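Long-range contact in cystathionine gamma-synthase (Xanthomonas oryzae pv. oryzae KACC 10331, PDB 6LGO), which probably makes cystathionine as a pyridoxal phosphate-dependent cystathionine gamma-synthase of the trans-sulfuration enzyme family, possibly with cystathionine gamma-lyase activity as well: residues N159-I164 against M310-L315. The protein carries 1 engineered substitution. Numbering follows the deposited sequence.
Sequences NPLLRI and MMSFEL. With EBO ((2~{S})-2-azanyl-4-[(3~{S})-3-[(~{E})-[2-methyl-3-oxidanyl-5-(phosphonomethyl)pyridin-4-yl]methylideneamino]-4-oxidanyl-4-oxidanylidene-butyl]sulfanyl-butanoic acid), chain E.
The loop that follows strand 151-155 in the cofactor-binding domain meets a strand of the smaller C-terminal sheet here, next to the active site of this fold-type I pyridoxal phosphate enzyme. The hydroxyl OG of Ser312 donates a hydrogen bond to the backbone O of Pro160, 2.7 Å away. The C=O...OG angle is 155°, and the donor sits 22° off the carbonyl plane. OG of Ser312 lies between its own N and C (chi1 65°), which points it at the loop. The peptide bond before Pro160 is cis. Leu162 packs beside the Ser312-Pro160 hydrogen bond. Its CD1 lies 4.2 Å from CB of Met310 in apolar contact. Its CD2 rests over the strand backbone, 4.1 Å from CA of Met311. Asn159, just before Pro160, borders the bound ligand, an imine (external aldimine) of the cofactor with a homolanthionine-like amino acid, two four-carbon halves joined through sulfur. The side chains of Pro160 and Met310 both touch Arg372, which also hydrogen-bonds the ligand. The contact is buried. Strand 310-315 runs between strands 283-287 and 371-374, antiparallel to both. Met311 points away from the loop and packs on helix 259-277, while Ile164 rests on helix 297-303.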
ATOM      1  N   ASN A 159     -11.943  -9.819  28.745  1.00 25.66           N
ATOM      2  CA  ASN A 159     -10.786  -8.905  28.752  1.00 25.82           C
ATOM      3  C   ASN A 159     -10.988  -7.946  29.919  1.00 26.93           C
ATOM      4  O   ASN A 159     -11.974  -7.210  29.879  1.00 28.66           O
ATOM      5  CB  ASN A 159     -10.786  -8.156  27.422  1.00 25.54           C
ATOM      6  CG  ASN A 159      -9.770  -7.053  27.296  1.00 23.51           C
ATOM      7  OD1 ASN A 159      -9.850  -6.395  26.279  1.00 27.55           O
ATOM      8  ND2 ASN A 159      -8.811  -6.901  28.195  1.00 19.97           N
ATOM      9  N   PRO A 160     -10.091  -7.855  30.929  1.00 26.44           N
ATOM     10  CA  PRO A 160      -8.816  -8.570  30.942  1.00 27.26           C
ATOM     11  C   PRO A 160      -8.689  -9.682  31.994  1.00 28.78           C
ATOM     12  O   PRO A 160      -7.572 -10.098  32.242  1.00 29.52           O
ATOM     13  CB  PRO A 160      -7.912  -7.384  31.352  1.00 27.69           C
ATOM     14  CG  PRO A 160      -8.729  -6.728  32.476  1.00 28.29           C
ATOM     15  CD  PRO A 160     -10.181  -6.873  32.021  1.00 26.55           C
ATOM     16  N   LEU A 161      -9.787 -10.169  32.570  1.00 30.16           N
ATOM     17  CA  LEU A 161      -9.622 -11.158  33.670  1.00 31.10           C
ATOM     18  C   LEU A 161      -9.763 -12.584  33.190  1.00 29.08           C
ATOM     19  O   LEU A 161      -9.444 -13.447  33.979  1.00 29.62           O
ATOM     20  CB  LEU A 161     -10.544 -10.832  34.840  1.00 31.96           C
ATOM     21  CG  LEU A 161     -10.114  -9.565  35.591  1.00 35.80           C
ATOM     22  CD1 LEU A 161     -11.273  -8.995  36.374  1.00 36.96           C
ATOM     23  CD2 LEU A 161      -8.873  -9.778  36.480  1.00 35.67           C
ATOM     24  N   LEU A 162     -10.067 -12.804  31.918  1.00 29.47           N
ATOM     25  CA  LEU A 162     -10.096 -14.171  31.328  1.00 29.95           C
ATOM     26  C   LEU A 162     -11.158 -15.022  32.093  1.00 28.94           C
ATOM     27  O   LEU A 162     -10.995 -16.229  32.322  1.00 25.51           O
ATOM     28  CB  LEU A 162      -8.689 -14.761  31.424  1.00 30.21           C
ATOM     29  CG  LEU A 162      -7.607 -14.295  30.438  1.00 33.94           C
ATOM     30  CD1 LEU A 162      -8.026 -14.410  29.003  1.00 37.68           C
ATOM     31  CD2 LEU A 162      -7.100 -12.901  30.667  1.00 34.81           C
ATOM     32  N   ARG A 163     -12.266 -14.419  32.439  1.00 27.18           N
ATOM     33  CA  ARG A 163     -13.446 -15.133  33.023  1.00 29.55           C
ATOM     34  C   ARG A 163     -14.007 -15.907  31.804  1.00 28.65           C
ATOM     35  O   ARG A 163     -13.881 -15.454  30.659  1.00 25.51           O
ATOM     36  CB  ARG A 163     -14.182 -14.027  33.816  1.00 32.46           C
ATOM     37  CG  ARG A 163     -14.955 -14.331  35.061  1.00 40.80           C
ATOM     38  CD  ARG A 163     -14.846 -13.538  36.410  1.00 47.81           C
ATOM     39  NE  ARG A 163     -14.986 -12.197  36.041  1.00 49.40           N
ATOM     40  CZ  ARG A 163     -14.620 -11.101  36.674  1.00 44.80           C
ATOM     41  NH1 ARG A 163     -14.166 -11.075  37.906  1.00 38.50           N
ATOM     42  NH2 ARG A 163     -14.701  -9.997  35.945  1.00 42.62           N
ATOM     43  N   ILE A 164     -14.467 -17.143  31.993  1.00 28.29           N
ATOM     44  CA  ILE A 164     -14.930 -18.048  30.909  1.00 26.20           C
ATOM     45  C   ILE A 164     -16.426 -18.198  31.008  1.00 26.94           C
ATOM     46  O   ILE A 164     -16.913 -18.592  32.094  1.00 30.35           O
ATOM     47  CB  ILE A 164     -14.228 -19.432  30.971  1.00 25.86           C
ATOM     48  CG1 ILE A 164     -12.707 -19.332  31.047  1.00 25.10           C
ATOM     49  CG2 ILE A 164     -14.610 -20.248  29.775  1.00 24.69           C
ATOM     50  CD1 ILE A 164     -12.072 -18.847  29.735  1.00 27.31           C
ATOM     51  N   MET A 310      -3.272 -14.750  26.017  1.00 23.23           N
ATOM     52  CA  MET A 310      -3.526 -13.584  26.880  1.00 24.38           C
ATOM     53  C   MET A 310      -3.529 -14.057  28.344  1.00 25.93           C
ATOM     54  O   MET A 310      -4.076 -15.170  28.636  1.00 27.14           O
ATOM     55  CB  MET A 310      -4.890 -12.998  26.535  1.00 23.29           C
ATOM     56  CG  MET A 310      -4.964 -12.511  25.127  1.00 24.27           C
ATOM     57  SD  MET A 310      -3.749 -11.229  24.744  1.00 24.02           S
ATOM     58  CE  MET A 310      -4.158  -9.943  25.928  1.00 23.02           C
ATOM     59  N   MET A 311      -3.003 -13.242  29.243  1.00 24.73           N
ATOM     60  CA  MET A 311      -3.091 -13.502  30.692  1.00 26.18           C
ATOM     61  C   MET A 311      -2.875 -12.196  31.436  1.00 25.78           C
ATOM     62  O   MET A 311      -2.207 -11.226  30.914  1.00 25.22           O
ATOM     63  CB  MET A 311      -2.049 -14.533  31.165  1.00 26.32           C
ATOM     64  CG  MET A 311      -0.623 -14.079  30.963  1.00 28.64           C
ATOM     65  SD  MET A 311       0.529 -15.419  31.547  1.00 31.00           S
ATOM     66  CE  MET A 311       0.316 -16.615  30.248  1.00 30.88           C
ATOM     67  N   SER A 312      -3.386 -12.152  32.641  1.00 26.34           N
ATOM     68  CA  SER A 312      -3.130 -10.985  33.514  1.00 27.93           C
ATOM     69  C   SER A 312      -2.767 -11.465  34.916  1.00 26.58           C
ATOM     70  O   SER A 312      -2.727 -12.698  35.165  1.00 25.51           O
ATOM     71  CB  SER A 312      -4.256  -9.984  33.362  1.00 28.94           C
ATOM     72  OG  SER A 312      -5.404 -10.585  33.849  1.00 38.85           O
ATOM     73  N   PHE A 313      -2.150 -10.576  35.661  1.00 28.27           N
ATOM     74  CA  PHE A 313      -1.515 -10.925  36.938  1.00 31.22           C
ATOM     75  C   PHE A 313      -1.442  -9.676  37.818  1.00 32.42           C
ATOM     76  O   PHE A 313      -1.582  -8.596  37.304  1.00 34.36           O
ATOM     77  CB  PHE A 313      -0.180 -11.653  36.729  1.00 32.00           C
ATOM     78  CG  PHE A 313       0.902 -10.755  36.225  1.00 32.98           C
ATOM     79  CD1 PHE A 313       1.002 -10.472  34.875  1.00 32.04           C
ATOM     80  CD2 PHE A 313       1.760 -10.149  37.102  1.00 34.50           C
ATOM     81  CE1 PHE A 313       1.999  -9.669  34.386  1.00 30.37           C
ATOM     82  CE2 PHE A 313       2.757  -9.331  36.606  1.00 36.27           C
ATOM     83  CZ  PHE A 313       2.869  -9.095  35.257  1.00 33.51           C
ATOM     84  N   GLU A 314      -1.321  -9.913  39.131  1.00 36.27           N
ATOM     85  CA  GLU A 314      -1.257  -8.920  40.229  1.00 38.66           C
ATOM     86  C   GLU A 314       0.072  -9.225  40.926  1.00 37.06           C
ATOM     87  O   GLU A 314       0.344 -10.364  41.276  1.00 39.07           O
ATOM     88  CB  GLU A 314      -2.475  -9.000  41.148  1.00 43.62           C
ATOM     89  CG  GLU A 314      -3.475  -7.832  41.104  1.00 50.09           C
ATOM     90  CD  GLU A 314      -4.974  -8.238  41.024  1.00 53.46           C
ATOM     91  OE1 GLU A 314      -5.814  -7.335  40.907  1.00 57.37           O
ATOM     92  OE2 GLU A 314      -5.340  -9.446  41.071  1.00 47.20           O
ATOM     93  N   LEU A 315       0.918  -8.222  41.006  1.00 37.19           N
ATOM     94  CA  LEU A 315       2.199  -8.225  41.730  1.00 40.51           C
ATOM     95  C   LEU A 315       1.938  -7.940  43.220  1.00 43.96           C
ATOM     96  O   LEU A 315       0.991  -7.210  43.524  1.00 39.78           O
ATOM     97  CB  LEU A 315       2.995  -7.096  41.088  1.00 40.22           C
ATOM     98  CG  LEU A 315       4.245  -7.457  40.321  1.00 40.79           C
ATOM     99  CD1 LEU A 315       4.277  -8.880  39.861  1.00 41.45           C
ATOM    100  CD2 LEU A 315       4.454  -6.492  39.203  1.00 43.00           C
TER
HETATM  101  O6  EBO E 501      -7.970  -4.354  24.992  1.00 30.28           O
HETATM  102  C15 EBO E 501      -7.341  -3.795  24.025  1.00 27.65           C
HETATM  103  O5  EBO E 501      -6.123  -3.588  23.995  1.00 27.76           O
HETATM  104  C8  EBO E 501      -7.983  -3.280  22.796  1.00 28.03           C
HETATM  105  C9  EBO E 501      -7.816  -1.729  22.496  1.00 29.34           C
HETATM  106  C10 EBO E 501      -7.571  -0.803  23.740  1.00 30.86           C
HETATM  107  S   EBO E 501      -7.469   0.744  23.022  1.00 41.64           S
HETATM  108  C11 EBO E 501      -8.099   1.604  24.380  1.00 39.87           C
HETATM  109  C12 EBO E 501      -7.725   3.036  24.241  1.00 35.65           C
HETATM  110  C13 EBO E 501      -8.424   3.909  23.236  1.00 31.90           C
HETATM  111  C14 EBO E 501      -9.913   3.954  23.345  1.00 32.20           C
HETATM  112  O4  EBO E 501     -10.576   3.045  22.860  1.00 32.42           O
HETATM  113  O3  EBO E 501     -10.533   4.888  23.829  1.00 32.66           O
HETATM  114  N2  EBO E 501      -7.757   5.171  23.534  1.00 28.32           N
HETATM  115  N1  EBO E 501      -9.308  -3.963  22.677  1.00 28.44           N
HETATM  116  C7  EBO E 501     -10.074  -3.898  21.691  1.00 26.79           C
HETATM  117  C3  EBO E 501     -11.270  -4.722  21.535  1.00 25.34           C
HETATM  118  C2  EBO E 501     -11.418  -5.881  22.350  1.00 23.96           C
HETATM  119  O7  EBO E 501     -10.511  -6.241  23.324  1.00 25.69           O
HETATM  120  C4  EBO E 501     -12.272  -4.395  20.477  1.00 24.90           C
HETATM  121  C6  EBO E 501     -12.273  -3.341  19.344  1.00 21.40           C
HETATM  122  P   EBO E 501     -11.114  -2.577  18.056  1.00 23.92           P
HETATM  123  O2  EBO E 501     -10.546  -2.999  16.746  1.00 22.59           O
HETATM  124  O1  EBO E 501     -11.984  -1.381  17.485  1.00 18.45           O
HETATM  125  O   EBO E 501      -9.953  -1.729  18.684  1.00 19.72           O
HETATM  126  C5  EBO E 501     -13.402  -5.333  20.613  1.00 24.31           C
HETATM  127  N   EBO E 501     -13.590  -6.445  21.374  1.00 23.48           N
HETATM  128  C1  EBO E 501     -12.625  -6.699  22.246  1.00 24.63           C
HETATM  129  C   EBO E 501     -12.586  -7.871  23.141  1.00 22.22           C